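Hypothetical protein (PDB 4M8R) is of unknown function but joins an N-terminal Ig-like domain to a WD40-like beta-propeller domain, as in other DUF4784 family members. Local coordinates at residues A[17-22]-A[32-37]; A[82-87]-A[178-183]; A[268-273]-A[286-291]; A[307-312]-A[396-401]. All coordinates share one frame; numbering follows the deposited sequence.

Contact 1. Residues A[17-22]-A[32-37]; sequences GVTEAN and HIYGDG. With PO4 (phosphate ion), chain F.
The carboxylate of E20 takes hold of H32 at two places. OE2 of E20 accepts a nearly straight hydrogen bond of 2.8 Å from ND1 of H32, using its syn lone pair, with the oxygen lying in the plane of the imidazole. OE1 of E20 meets the backbone N of H32 at 2.9 Å, also from the syn side. The glutamate can bend back to do this because its chain turns at chi2 (79°), in a type I turn running from V18 to A21. Carboxylate and ring are nearly coplanar, 24° apart. On its far nitrogen, NE2, H32 donates to O2 of a phosphate ion at 2.7 Å; that ion, probably from the crystallisation liquor, is also held by S78. Strand 16-18 edges the sheet of the Ig-like domain here, pairing antiparallel with strand 30-36. T19 N bonds to H32 O at 2.9 Å, and G17 and Y34 exchange two backbone bonds. Y34 lays its ring over G17, whose CA sits 3.9 Å from the ring centroid. An alanine in place of E20 would probably leave ND1 and the backbone N of H32 without these acceptors and the imidazole freer to turn. With ND1 donating to a carboxylate and NE2 to a phosphate, the imidazole is likely to be protonated on both nitrogens and positively charged.

Contact 2. Residues A[82-87]-A[178-183]; sequences PYRKPE and FLDFCT
At the junction of the Ig-like and WD40-like domains, the loop between strands 76-80 and 88-96 reaches the end of strand 173-180, and R84 meets D180 there in an end-on salt bridge. The two side chains come tip to tip, one nitrogen to each oxygen: NH1 of R84 lies 2.9 Å from OD2 of D180, and NH2 of R84 lies 3.0 Å from OD1. The grip is not flat, for guanidinium and carboxylate planes stand 61° apart, and NH2 comes to OD1 from above the carboxylate plane. From the opposite face of that plane the backbone N of C182 reaches the same OD1 at 2.7 Å, closing an Asx turn where the strand gives way to a loop. The turn puts C182, which packs on the loop of the Ig-like domain, next to the salt bridge. CB of C182 stands over the centre of the Y83 ring, a CH-pi contact 3.7 Å from the centroid, while SG of C182 lies obliquely to that ring and above one face of the R84 guanidinium. CG2 of T183 adds a methyl contact with CE1 of Y83 at 3.8 Å. The arginine's extended chain from CG to NE carries its charge across to D180, where NH2 also donates to the carbonyl of T161. OD2 of D180 has a second, weak hydrogen bond from the hydroxyl of Y231.

Contact 3. Residues A[268-273]-A[286-291]; sequences NEIILL and LYNYRN
Torsions set I271 and Y287 side by side: CG1 of I271 stands anti to its carbonyl carbon (chi1 -68°), whereas CG of Y287 stands anti to its backbone N (chi1 170°). With chi2 of I271 near 165°, the isoleucine's CD1 extends away from CA and meets the rim of the tyrosine ring, 3.7 Å from CD2 of Y287 and near the ring plane. Beneath these side chains the two residues form an antiparallel hydrogen-bonded pair. I271 N to Y287 O measures 2.8 Å, and the return bond from Y287 N to I271 O measures 2.9 Å. L273 adds its CD1 against CB of Y287 on the same flank. The other face of the hairpin carries L272 and L286, which lie alongside each other with CG of L272 3.9 Å from CD2 of L286. Farther along that face, CD1 of I270 rests 3.6 Å from ND2 of N288. OD1 of N288 turns back to accept from the backbone N of R290 at 3.0 Å, forming an Asx turn just where strand 282-288 ends. An alanine at N288 would probably leave the backbone N of R290 without this acceptor, freeing the turn to shift, and open a gap beside CD1 of I270. Beyond the turn, CE2 of Y289 approaches N268 O across the mouth of the hairpin. Within the WD40-like domain the hairpin lies between strands 262-264 and 292-295; L219 of strand 217-221 touches I271 and Y287, while V327 and Y329 of strand 325-333 pack on L272.

Contact 4. Residues A[307-312]-A[396-401]; sequences FYFGMA and SDFDWN. With EDO (1,2-ethanediol), chain H.
F309 projects from strand 303-310 into a hollow bounded by F398 of strand 394-399 and W400 just past its end. The tryptophan presents its edge to one face of the phenylalanine: CE3 of W400 stands above the F309 ring, displaced toward the rim. This edge-to-face pair has its six-membered rings 5.5 Å apart between centroids, with planes at 60°. CB of W400 also approaches CD2 of F309 at 4.1 Å. At the ring's edge, near its plane, CE2 of F309 comes 3.8 Å from the carbonyl O of F398, and CZ of F309 meets CD2 of F398 at 3.9 Å. The phenylalanine is thus a wedge, with an indole above one face and a neighbouring ring at its rim. A second bump comes from M311, a selenomethionine whose chain bends at chi2 (-58°) and chi3 (-64°). Its methyl CE lies 3.7 Å from CD1 of W400, while SE stands obliquely 4.9 Å from the centroid of the five-membered ring, a Met-aromatic contact. These side chains bridge two four-stranded antiparallel sheets of the WD40-like domain, consistent with packing between blades of a beta-propeller, and F361 extends the aromatic cluster by meeting both F398 and W400. I382 adds an aliphatic side against F309 and F398. Away from the cluster, the backbone N of Y308 donates to O2 of a 1,2-ethanediol, probably a crystallisation additive, at 2.9 Å. Between these two segments no hydrogen bond forms, so what they share is contact of rings and methyl; G310 with G380 and Y308 O with N374 ND2 supply polar links beside it.

How the contacts relate
The four contacts follow one another along the chain without overlap. Contact 1 joins neighbouring strands at one edge of the Ig-like domain's sheet, and contact 2, with its centre about 24 Å away, links a loop of that domain to the WD40-like domain. Contacts 3 and 4 both lie within the latter, their centres about 21 Å apart and their nearest atoms about 5 Å apart. Contact 3 pairs strands inside one sheet, whereas contact 4 brings two sheets together. Contact 1 lies about 53 Å from each of them, centre to centre. Together they illustrate three levels of beta architecture: strand pairing, sheet-to-sheet packing and the domain junction.

Contact 1. Residues A[17-22]-A[32-37]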
# COMPACT_ATOMS: atom_id res chain seq x y z
N GLY A 17 -4.04 -42.57 -3.94
CA GLY A 17 -5.01 -41.66 -3.34
C GLY A 17 -4.52 -41.10 -2.02
O GLY A 17 -3.35 -41.29 -1.64
N VAL A 18 -5.42 -40.42 -1.32
CA VAL A 18 -5.15 -39.88 -0.01
C VAL A 18 -6.11 -40.55 0.95
O VAL A 18 -7.31 -40.55 0.73
CB VAL A 18 -5.38 -38.36 0.02
CG1 VAL A 18 -4.97 -37.78 1.37
CG2 VAL A 18 -4.60 -37.69 -1.10
N THR A 19 -5.58 -41.13 2.02
CA THR A 19 -6.41 -41.84 2.99
C THR A 19 -7.52 -40.92 3.51
O THR A 19 -8.67 -41.32 3.59
CB THR A 19 -5.58 -42.37 4.17
OG1 THR A 19 -4.58 -43.27 3.67
CG2 THR A 19 -6.45 -43.10 5.18
N GLU A 20 -7.16 -39.68 3.84
CA GLU A 20 -8.11 -38.73 4.41
C GLU A 20 -8.81 -37.89 3.33
O GLU A 20 -9.26 -36.78 3.61
CB GLU A 20 -7.39 -37.81 5.41
CG GLU A 20 -6.75 -38.52 6.60
CD GLU A 20 -5.41 -39.18 6.28
OE1 GLU A 20 -4.91 -39.04 5.14
OE2 GLU A 20 -4.85 -39.84 7.17
N ALA A 21 -8.93 -38.43 2.12
CA ALA A 21 -9.51 -37.69 1.00
C ALA A 21 -10.91 -37.16 1.32
O ALA A 21 -11.73 -37.87 1.89
CB ALA A 21 -9.56 -38.56 -0.24
N ASN A 22 -11.14 -35.90 0.98
CA ASN A 22 -12.43 -35.24 1.17
C ASN A 22 -12.89 -35.09 2.62
O ASN A 22 -14.06 -34.83 2.88
CB ASN A 22 -13.50 -35.94 0.34
CG ASN A 22 -13.18 -35.94 -1.13
OD1 ASN A 22 -12.77 -34.92 -1.69
ND2 ASN A 22 -13.35 -37.09 -1.78
N HIS A 32 -2.01 -39.33 5.02
CA HIS A 32 -1.38 -40.50 4.41
C HIS A 32 -1.70 -40.61 2.94
O HIS A 32 -2.85 -40.43 2.53
CB HIS A 32 -1.85 -41.76 5.11
CG HIS A 32 -1.57 -41.76 6.57
ND1 HIS A 32 -2.42 -41.20 7.49
CD2 HIS A 32 -0.51 -42.22 7.28
CE1 HIS A 32 -1.92 -41.33 8.70
NE2 HIS A 32 -0.75 -41.95 8.60
N ILE A 33 -0.67 -40.91 2.17
CA ILE A 33 -0.78 -41.10 0.74
C ILE A 33 -0.42 -42.54 0.42
O ILE A 33 0.53 -43.07 0.98
CB ILE A 33 0.19 -40.17 0.00
CG1 ILE A 33 -0.31 -38.73 0.09
CG2 ILE A 33 0.34 -40.58 -1.46
CD1 ILE A 33 0.77 -37.71 -0.25
N TYR A 34 -1.18 -43.15 -0.48
CA TYR A 34 -0.94 -44.54 -0.87
C TYR A 34 -0.88 -44.68 -2.39
O TYR A 34 -1.30 -43.79 -3.12
CB TYR A 34 -2.02 -45.46 -0.29
CG TYR A 34 -3.42 -45.15 -0.74
CD1 TYR A 34 -3.95 -45.72 -1.89
CD2 TYR A 34 -4.23 -44.29 -0.00
CE1 TYR A 34 -5.24 -45.44 -2.30
CE2 TYR A 34 -5.52 -44.00 -0.40
CZ TYR A 34 -6.03 -44.58 -1.55
OH TYR A 34 -7.32 -44.30 -1.94
N GLY A 35 -0.36 -45.82 -2.84
CA GLY A 35 -0.25 -46.12 -4.26
C GLY A 35 0.93 -47.03 -4.57
O GLY A 35 1.73 -47.33 -3.68
N ASP A 36 1.03 -47.48 -5.81
CA ASP A 36 2.14 -48.32 -6.26
C ASP A 36 3.01 -47.54 -7.23
O ASP A 36 2.49 -46.89 -8.14
CB ASP A 36 1.60 -49.58 -6.95
CG ASP A 36 0.69 -50.41 -6.05
OD1 ASP A 36 0.95 -50.47 -4.83
OD2 ASP A 36 -0.28 -51.00 -6.56
N GLY A 37 4.32 -47.57 -7.02
CA GLY A 37 5.27 -46.96 -7.95
C GLY A 37 5.96 -45.69 -7.47
O GLY A 37 6.54 -44.96 -8.28
P PO4 F . 2.11 -42.57 10.70
O1 PO4 F . 1.64 -43.97 10.40
O2 PO4 F . 0.93 -41.62 10.70
O3 PO4 F . 2.75 -42.51 12.07
O4 PO4 F . 3.11 -42.15 9.64

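Contact 2. Residues A[82-87]-A[178-183]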
# COMPACT_ATOMS: atom_id res chain seq x y z
N PRO A 82 0.35 -28.16 7.06
CA PRO A 82 0.97 -26.95 7.59
C PRO A 82 0.05 -26.01 8.37
O PRO A 82 -1.16 -26.00 8.17
CB PRO A 82 1.46 -26.24 6.33
CG PRO A 82 0.48 -26.64 5.29
CD PRO A 82 0.12 -28.06 5.61
N TYR A 83 0.68 -25.22 9.24
CA TYR A 83 0.03 -24.09 9.91
C TYR A 83 0.13 -22.85 9.04
O TYR A 83 0.73 -22.89 7.97
CB TYR A 83 0.71 -23.82 11.26
CG TYR A 83 0.46 -24.89 12.30
CD1 TYR A 83 1.26 -26.02 12.38
CD2 TYR A 83 -0.57 -24.75 13.23
CE1 TYR A 83 1.03 -27.00 13.33
CE2 TYR A 83 -0.81 -25.71 14.18
CZ TYR A 83 -0.01 -26.84 14.24
OH TYR A 83 -0.25 -27.80 15.19
N ARG A 84 -0.48 -21.76 9.50
CA ARG A 84 -0.33 -20.41 8.94
C ARG A 84 -1.11 -20.13 7.65
O ARG A 84 -0.93 -19.08 7.04
CB ARG A 84 1.15 -20.02 8.77
CG ARG A 84 1.95 -20.12 10.05
CD ARG A 84 3.36 -19.58 9.91
NE ARG A 84 3.99 -19.44 11.23
CZ ARG A 84 4.53 -20.43 11.93
NH1 ARG A 84 4.56 -21.67 11.46
NH2 ARG A 84 5.06 -20.18 13.12
N LYS A 85 -1.99 -21.04 7.24
CA LYS A 85 -2.93 -20.73 6.17
C LYS A 85 -4.32 -20.62 6.76
O LYS A 85 -4.60 -21.17 7.82
CB LYS A 85 -2.91 -21.80 5.08
CG LYS A 85 -1.54 -22.33 4.70
CD LYS A 85 -0.63 -21.24 4.16
CE LYS A 85 0.75 -21.82 3.84
NZ LYS A 85 1.37 -22.52 5.00
N PRO A 86 -5.21 -19.88 6.08
CA PRO A 86 -6.63 -19.92 6.47
C PRO A 86 -7.27 -21.25 6.13
O PRO A 86 -6.63 -22.11 5.49
CB PRO A 86 -7.27 -18.80 5.63
CG PRO A 86 -6.31 -18.54 4.53
CD PRO A 86 -4.94 -18.87 5.05
N GLU A 87 -8.51 -21.44 6.57
CA GLU A 87 -9.26 -22.64 6.20
C GLU A 87 -9.28 -22.76 4.69
O GLU A 87 -9.72 -21.84 4.01
CB GLU A 87 -10.68 -22.59 6.74
CG GLU A 87 -11.56 -23.74 6.25
CD GLU A 87 -12.91 -23.76 6.92
OE1 GLU A 87 -12.96 -23.70 8.16
OE2 GLU A 87 -13.93 -23.85 6.20
N PHE A 178 15.31 -20.67 14.70
CA PHE A 178 13.94 -20.23 14.91
C PHE A 178 13.17 -21.32 15.64
O PHE A 178 13.12 -22.46 15.18
CB PHE A 178 13.28 -19.94 13.57
CG PHE A 178 11.81 -19.62 13.66
CD1 PHE A 178 11.38 -18.39 14.13
CD2 PHE A 178 10.86 -20.54 13.25
CE1 PHE A 178 10.03 -18.09 14.20
CE2 PHE A 178 9.51 -20.25 13.32
CZ PHE A 178 9.09 -19.03 13.80
N LEU A 179 12.60 -20.98 16.80
CA LEU A 179 11.70 -21.88 17.51
C LEU A 179 10.27 -21.55 17.11
O LEU A 179 9.80 -20.46 17.38
CB LEU A 179 11.85 -21.72 19.02
CG LEU A 179 10.78 -22.44 19.85
CD1 LEU A 179 10.87 -23.95 19.63
CD2 LEU A 179 10.92 -22.09 21.32
N ASP A 180 9.59 -22.51 16.48
CA ASP A 180 8.23 -22.32 15.98
C ASP A 180 7.23 -22.63 17.08
O ASP A 180 7.19 -23.75 17.58
CB ASP A 180 8.00 -23.25 14.77
CG ASP A 180 6.65 -23.03 14.10
OD1 ASP A 180 5.67 -22.64 14.77
OD2 ASP A 180 6.56 -23.27 12.87
N PHE A 181 6.43 -21.64 17.48
CA PHE A 181 5.44 -21.84 18.54
C PHE A 181 4.36 -22.86 18.19
O PHE A 181 3.86 -23.55 19.08
CB PHE A 181 4.75 -20.52 18.94
CG PHE A 181 5.61 -19.58 19.76
CD1 PHE A 181 6.55 -20.05 20.67
CD2 PHE A 181 5.42 -18.21 19.66
CE1 PHE A 181 7.31 -19.16 21.42
CE2 PHE A 181 6.17 -17.33 20.41
CZ PHE A 181 7.12 -17.80 21.30
N CYS A 182 3.99 -22.96 16.92
CA CYS A 182 2.97 -23.92 16.47
C CYS A 182 3.35 -25.37 16.76
O CYS A 182 2.51 -26.15 17.19
CB CYS A 182 2.71 -23.79 14.97
SG CYS A 182 2.07 -22.19 14.43
N THR A 183 4.61 -25.73 16.51
CA THR A 183 5.07 -27.11 16.60
C THR A 183 6.07 -27.37 17.72
O THR A 183 6.28 -28.52 18.10
CB THR A 183 5.75 -27.54 15.29
OG1 THR A 183 6.83 -26.64 14.99
CG2 THR A 183 4.75 -27.54 14.15

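Contact 3. Residues A[268-273]-A[286-291]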
# COMPACT_ATOMS: atom_id res chain seq x y z
N ASN A 268 19.83 2.16 8.85
CA ASN A 268 20.35 0.79 8.81
C ASN A 268 21.78 0.66 8.28
O ASN A 268 22.12 -0.34 7.66
CB ASN A 268 19.39 -0.12 8.02
CG ASN A 268 18.02 -0.22 8.66
OD1 ASN A 268 17.80 0.23 9.78
ND2 ASN A 268 17.08 -0.82 7.94
N GLU A 269 22.61 1.66 8.55
CA GLU A 269 24.01 1.64 8.14
C GLU A 269 24.95 1.36 9.31
O GLU A 269 25.97 0.68 9.13
CB GLU A 269 24.38 2.97 7.47
CG GLU A 269 23.67 3.19 6.15
CD GLU A 269 23.94 4.55 5.53
OE1 GLU A 269 24.98 5.16 5.83
OE2 GLU A 269 23.10 5.00 4.72
N ILE A 270 24.60 1.87 10.49
CA ILE A 270 25.39 1.66 11.70
C ILE A 270 24.65 0.72 12.65
O ILE A 270 23.43 0.85 12.84
CB ILE A 270 25.66 3.00 12.43
CG1 ILE A 270 26.21 4.06 11.46
CG2 ILE A 270 26.62 2.79 13.59
CD1 ILE A 270 27.57 3.74 10.87
N ILE A 271 25.39 -0.21 13.25
CA ILE A 271 24.83 -1.18 14.19
C ILE A 271 25.48 -1.03 15.56
O ILE A 271 26.70 -0.95 15.66
CB ILE A 271 25.04 -2.63 13.69
CG1 ILE A 271 24.18 -2.88 12.43
CG2 ILE A 271 24.67 -3.63 14.78
CD1 ILE A 271 24.55 -4.12 11.65
N LEU A 272 24.66 -1.01 16.60
CA LEU A 272 25.15 -0.90 17.98
C LEU A 272 25.29 -2.29 18.60
O LEU A 272 24.35 -3.07 18.60
CB LEU A 272 24.19 -0.07 18.83
CG LEU A 272 24.12 1.44 18.60
CD1 LEU A 272 23.62 1.77 17.20
CD2 LEU A 272 23.22 2.07 19.65
N LEU A 273 26.47 -2.58 19.13
CA LEU A 273 26.72 -3.82 19.85
C LEU A 273 27.32 -3.51 21.21
O LEU A 273 27.79 -2.39 21.46
CB LEU A 273 27.70 -4.70 19.07
CG LEU A 273 27.39 -4.97 17.60
CD1 LEU A 273 28.62 -5.52 16.89
CD2 LEU A 273 26.23 -5.93 17.49
N LEU A 286 30.57 -0.26 17.91
CA LEU A 286 29.80 0.04 16.71
C LEU A 286 30.30 -0.76 15.52
O LEU A 286 31.48 -1.11 15.44
CB LEU A 286 29.87 1.54 16.40
CG LEU A 286 29.33 2.47 17.48
CD1 LEU A 286 29.48 3.92 17.04
CD2 LEU A 286 27.88 2.16 17.80
N TYR A 287 29.39 -1.07 14.60
CA TYR A 287 29.72 -1.81 13.40
C TYR A 287 29.10 -1.14 12.18
O TYR A 287 27.90 -0.88 12.14
CB TYR A 287 29.26 -3.26 13.51
CG TYR A 287 29.35 -4.06 12.23
CD1 TYR A 287 30.57 -4.55 11.76
CD2 TYR A 287 28.22 -4.34 11.48
CE1 TYR A 287 30.65 -5.28 10.59
CE2 TYR A 287 28.29 -5.06 10.30
CZ TYR A 287 29.51 -5.54 9.86
OH TYR A 287 29.58 -6.26 8.70
N ASN A 288 29.95 -0.86 11.19
CA ASN A 288 29.54 -0.30 9.91
C ASN A 288 29.88 -1.33 8.85
O ASN A 288 31.06 -1.67 8.69
CB ASN A 288 30.29 1.01 9.66
CG ASN A 288 29.80 1.75 8.42
OD1 ASN A 288 29.26 1.15 7.49
ND2 ASN A 288 30.02 3.05 8.39
N TYR A 289 28.88 -1.82 8.12
CA TYR A 289 29.12 -2.90 7.14
C TYR A 289 30.02 -2.48 5.98
O TYR A 289 30.51 -3.35 5.24
CB TYR A 289 27.81 -3.54 6.63
CG TYR A 289 26.83 -2.62 5.90
CD1 TYR A 289 27.14 -2.07 4.66
CD2 TYR A 289 25.58 -2.36 6.44
CE1 TYR A 289 26.25 -1.25 3.99
CE2 TYR A 289 24.67 -1.54 5.78
CZ TYR A 289 25.01 -0.99 4.56
OH TYR A 289 24.11 -0.18 3.90
N ARG A 290 30.23 -1.17 5.81
CA ARG A 290 31.16 -0.66 4.80
C ARG A 290 32.57 -0.41 5.34
O ARG A 290 33.52 -0.46 4.58
CB ARG A 290 30.64 0.65 4.21
CG ARG A 290 29.27 0.55 3.54
CD ARG A 290 29.06 1.63 2.49
NE ARG A 290 30.01 2.74 2.61
CZ ARG A 290 31.15 2.87 1.93
NH1 ARG A 290 31.53 1.97 1.02
NH2 ARG A 290 31.92 3.93 2.15
N ASN A 291 32.69 -0.14 6.64
CA ASN A 291 33.99 0.24 7.25
C ASN A 291 34.54 -0.67 8.35
O ASN A 291 35.73 -0.63 8.65
CB ASN A 291 33.90 1.66 7.83
CG ASN A 291 33.61 2.71 6.77
OD1 ASN A 291 33.92 2.52 5.60
ND2 ASN A 291 33.02 3.81 7.19

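Contact 4. Residues A[307-312]-A[396-401]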
# COMPACT_ATOMS: atom_id res chain seq x y z
N PHE A 307 19.45 -0.58 22.56
CA PHE A 307 18.00 -0.56 22.38
C PHE A 307 17.59 0.37 21.26
O PHE A 307 18.39 1.15 20.76
CB PHE A 307 17.30 -0.13 23.67
CG PHE A 307 17.62 1.28 24.09
CD1 PHE A 307 16.91 2.34 23.55
CD2 PHE A 307 18.61 1.54 25.02
CE1 PHE A 307 17.20 3.64 23.92
CE2 PHE A 307 18.89 2.84 25.40
CZ PHE A 307 18.20 3.89 24.85
N TYR A 308 16.33 0.25 20.86
CA TYR A 308 15.73 1.22 19.95
C TYR A 308 14.28 1.50 20.33
O TYR A 308 13.62 0.65 20.91
CB TYR A 308 15.80 0.73 18.50
CG TYR A 308 14.83 -0.38 18.14
CD1 TYR A 308 15.14 -1.72 18.39
CD2 TYR A 308 13.62 -0.09 17.53
CE1 TYR A 308 14.27 -2.73 18.04
CE2 TYR A 308 12.73 -1.09 17.19
CZ TYR A 308 13.06 -2.41 17.45
OH TYR A 308 12.17 -3.40 17.11
N PHE A 309 13.82 2.70 20.00
CA PHE A 309 12.40 3.03 20.02
C PHE A 309 11.91 3.09 18.58
O PHE A 309 12.48 3.80 17.77
CB PHE A 309 12.17 4.41 20.63
CG PHE A 309 12.39 4.49 22.11
CD1 PHE A 309 13.65 4.72 22.62
CD2 PHE A 309 11.31 4.37 22.98
CE1 PHE A 309 13.84 4.81 23.99
CE2 PHE A 309 11.50 4.46 24.35
CZ PHE A 309 12.77 4.68 24.86
N GLY A 310 10.86 2.34 18.25
CA GLY A 310 10.19 2.47 16.96
C GLY A 310 9.18 3.60 17.05
O GLY A 310 8.21 3.50 17.79
N MSE A 311 9.41 4.68 16.29
CA MSE A 311 8.58 5.89 16.39
C MSE A 311 7.40 5.89 15.45
O MSE A 311 6.60 6.82 15.46
CB MSE A 311 9.46 7.11 16.12
CG MSE A 311 10.68 7.16 17.03
SE MSE A 311 10.16 7.19 18.93
CE MSE A 311 9.20 8.91 18.98
N ALA A 312 7.29 4.85 14.63
CA ALA A 312 6.09 4.58 13.84
C ALA A 312 5.95 3.08 13.64
O ALA A 312 6.90 2.33 13.90
CB ALA A 312 6.17 5.27 12.49
N SER A 396 8.57 -3.02 33.27
CA SER A 396 8.06 -1.66 33.10
C SER A 396 8.27 -1.09 31.70
O SER A 396 9.29 -1.35 31.07
CB SER A 396 8.71 -0.74 34.13
OG SER A 396 7.88 0.38 34.40
N ASP A 397 7.28 -0.33 31.23
CA ASP A 397 7.35 0.35 29.94
C ASP A 397 7.77 1.80 30.12
O ASP A 397 7.29 2.47 31.03
CB ASP A 397 5.97 0.34 29.24
CG ASP A 397 5.71 -0.92 28.44
OD1 ASP A 397 6.58 -1.82 28.36
OD2 ASP A 397 4.60 -1.02 27.88
N PHE A 398 8.67 2.27 29.26
CA PHE A 398 8.97 3.70 29.18
C PHE A 398 8.39 4.26 27.89
O PHE A 398 8.66 3.74 26.81
CB PHE A 398 10.48 3.94 29.20
CG PHE A 398 10.85 5.39 29.29
CD1 PHE A 398 10.75 6.07 30.50
CD2 PHE A 398 11.29 6.08 28.17
CE1 PHE A 398 11.09 7.41 30.59
CE2 PHE A 398 11.63 7.41 28.25
CZ PHE A 398 11.53 8.08 29.46
N ASP A 399 7.60 5.33 28.02
CA ASP A 399 6.98 5.98 26.86
C ASP A 399 7.77 7.24 26.52
O ASP A 399 7.82 8.18 27.31
CB ASP A 399 5.52 6.31 27.16
CG ASP A 399 4.84 7.04 26.01
OD1 ASP A 399 4.66 6.43 24.94
OD2 ASP A 399 4.48 8.22 26.18
N TRP A 400 8.38 7.24 25.34
CA TRP A 400 9.22 8.36 24.91
C TRP A 400 8.51 9.71 24.97
O TRP A 400 9.11 10.72 25.36
CB TRP A 400 9.74 8.13 23.49
CG TRP A 400 10.54 9.28 23.02
CD1 TRP A 400 10.12 10.33 22.26
CD2 TRP A 400 11.91 9.54 23.34
NE1 TRP A 400 11.15 11.22 22.06
CE2 TRP A 400 12.26 10.76 22.71
CE3 TRP A 400 12.88 8.85 24.07
CZ2 TRP A 400 13.54 11.30 22.81
CZ3 TRP A 400 14.15 9.40 24.17
CH2 TRP A 400 14.47 10.61 23.54
N ASN A 401 7.23 9.74 24.58
CA ASN A 401 6.51 11.00 24.43
C ASN A 401 6.09 11.62 25.76
O ASN A 401 6.04 12.84 25.88
CB ASN A 401 5.29 10.82 23.51
CG ASN A 401 5.69 10.44 22.09
OD1 ASN A 401 5.73 11.29 21.20
ND2 ASN A 401 6.00 9.17 21.87
C1 EDO H . 16.76 -4.09 22.27
O1 EDO H . 16.78 -5.52 22.28
C2 EDO H . 15.37 -3.63 21.85
O2 EDO H . 15.25 -2.21 21.93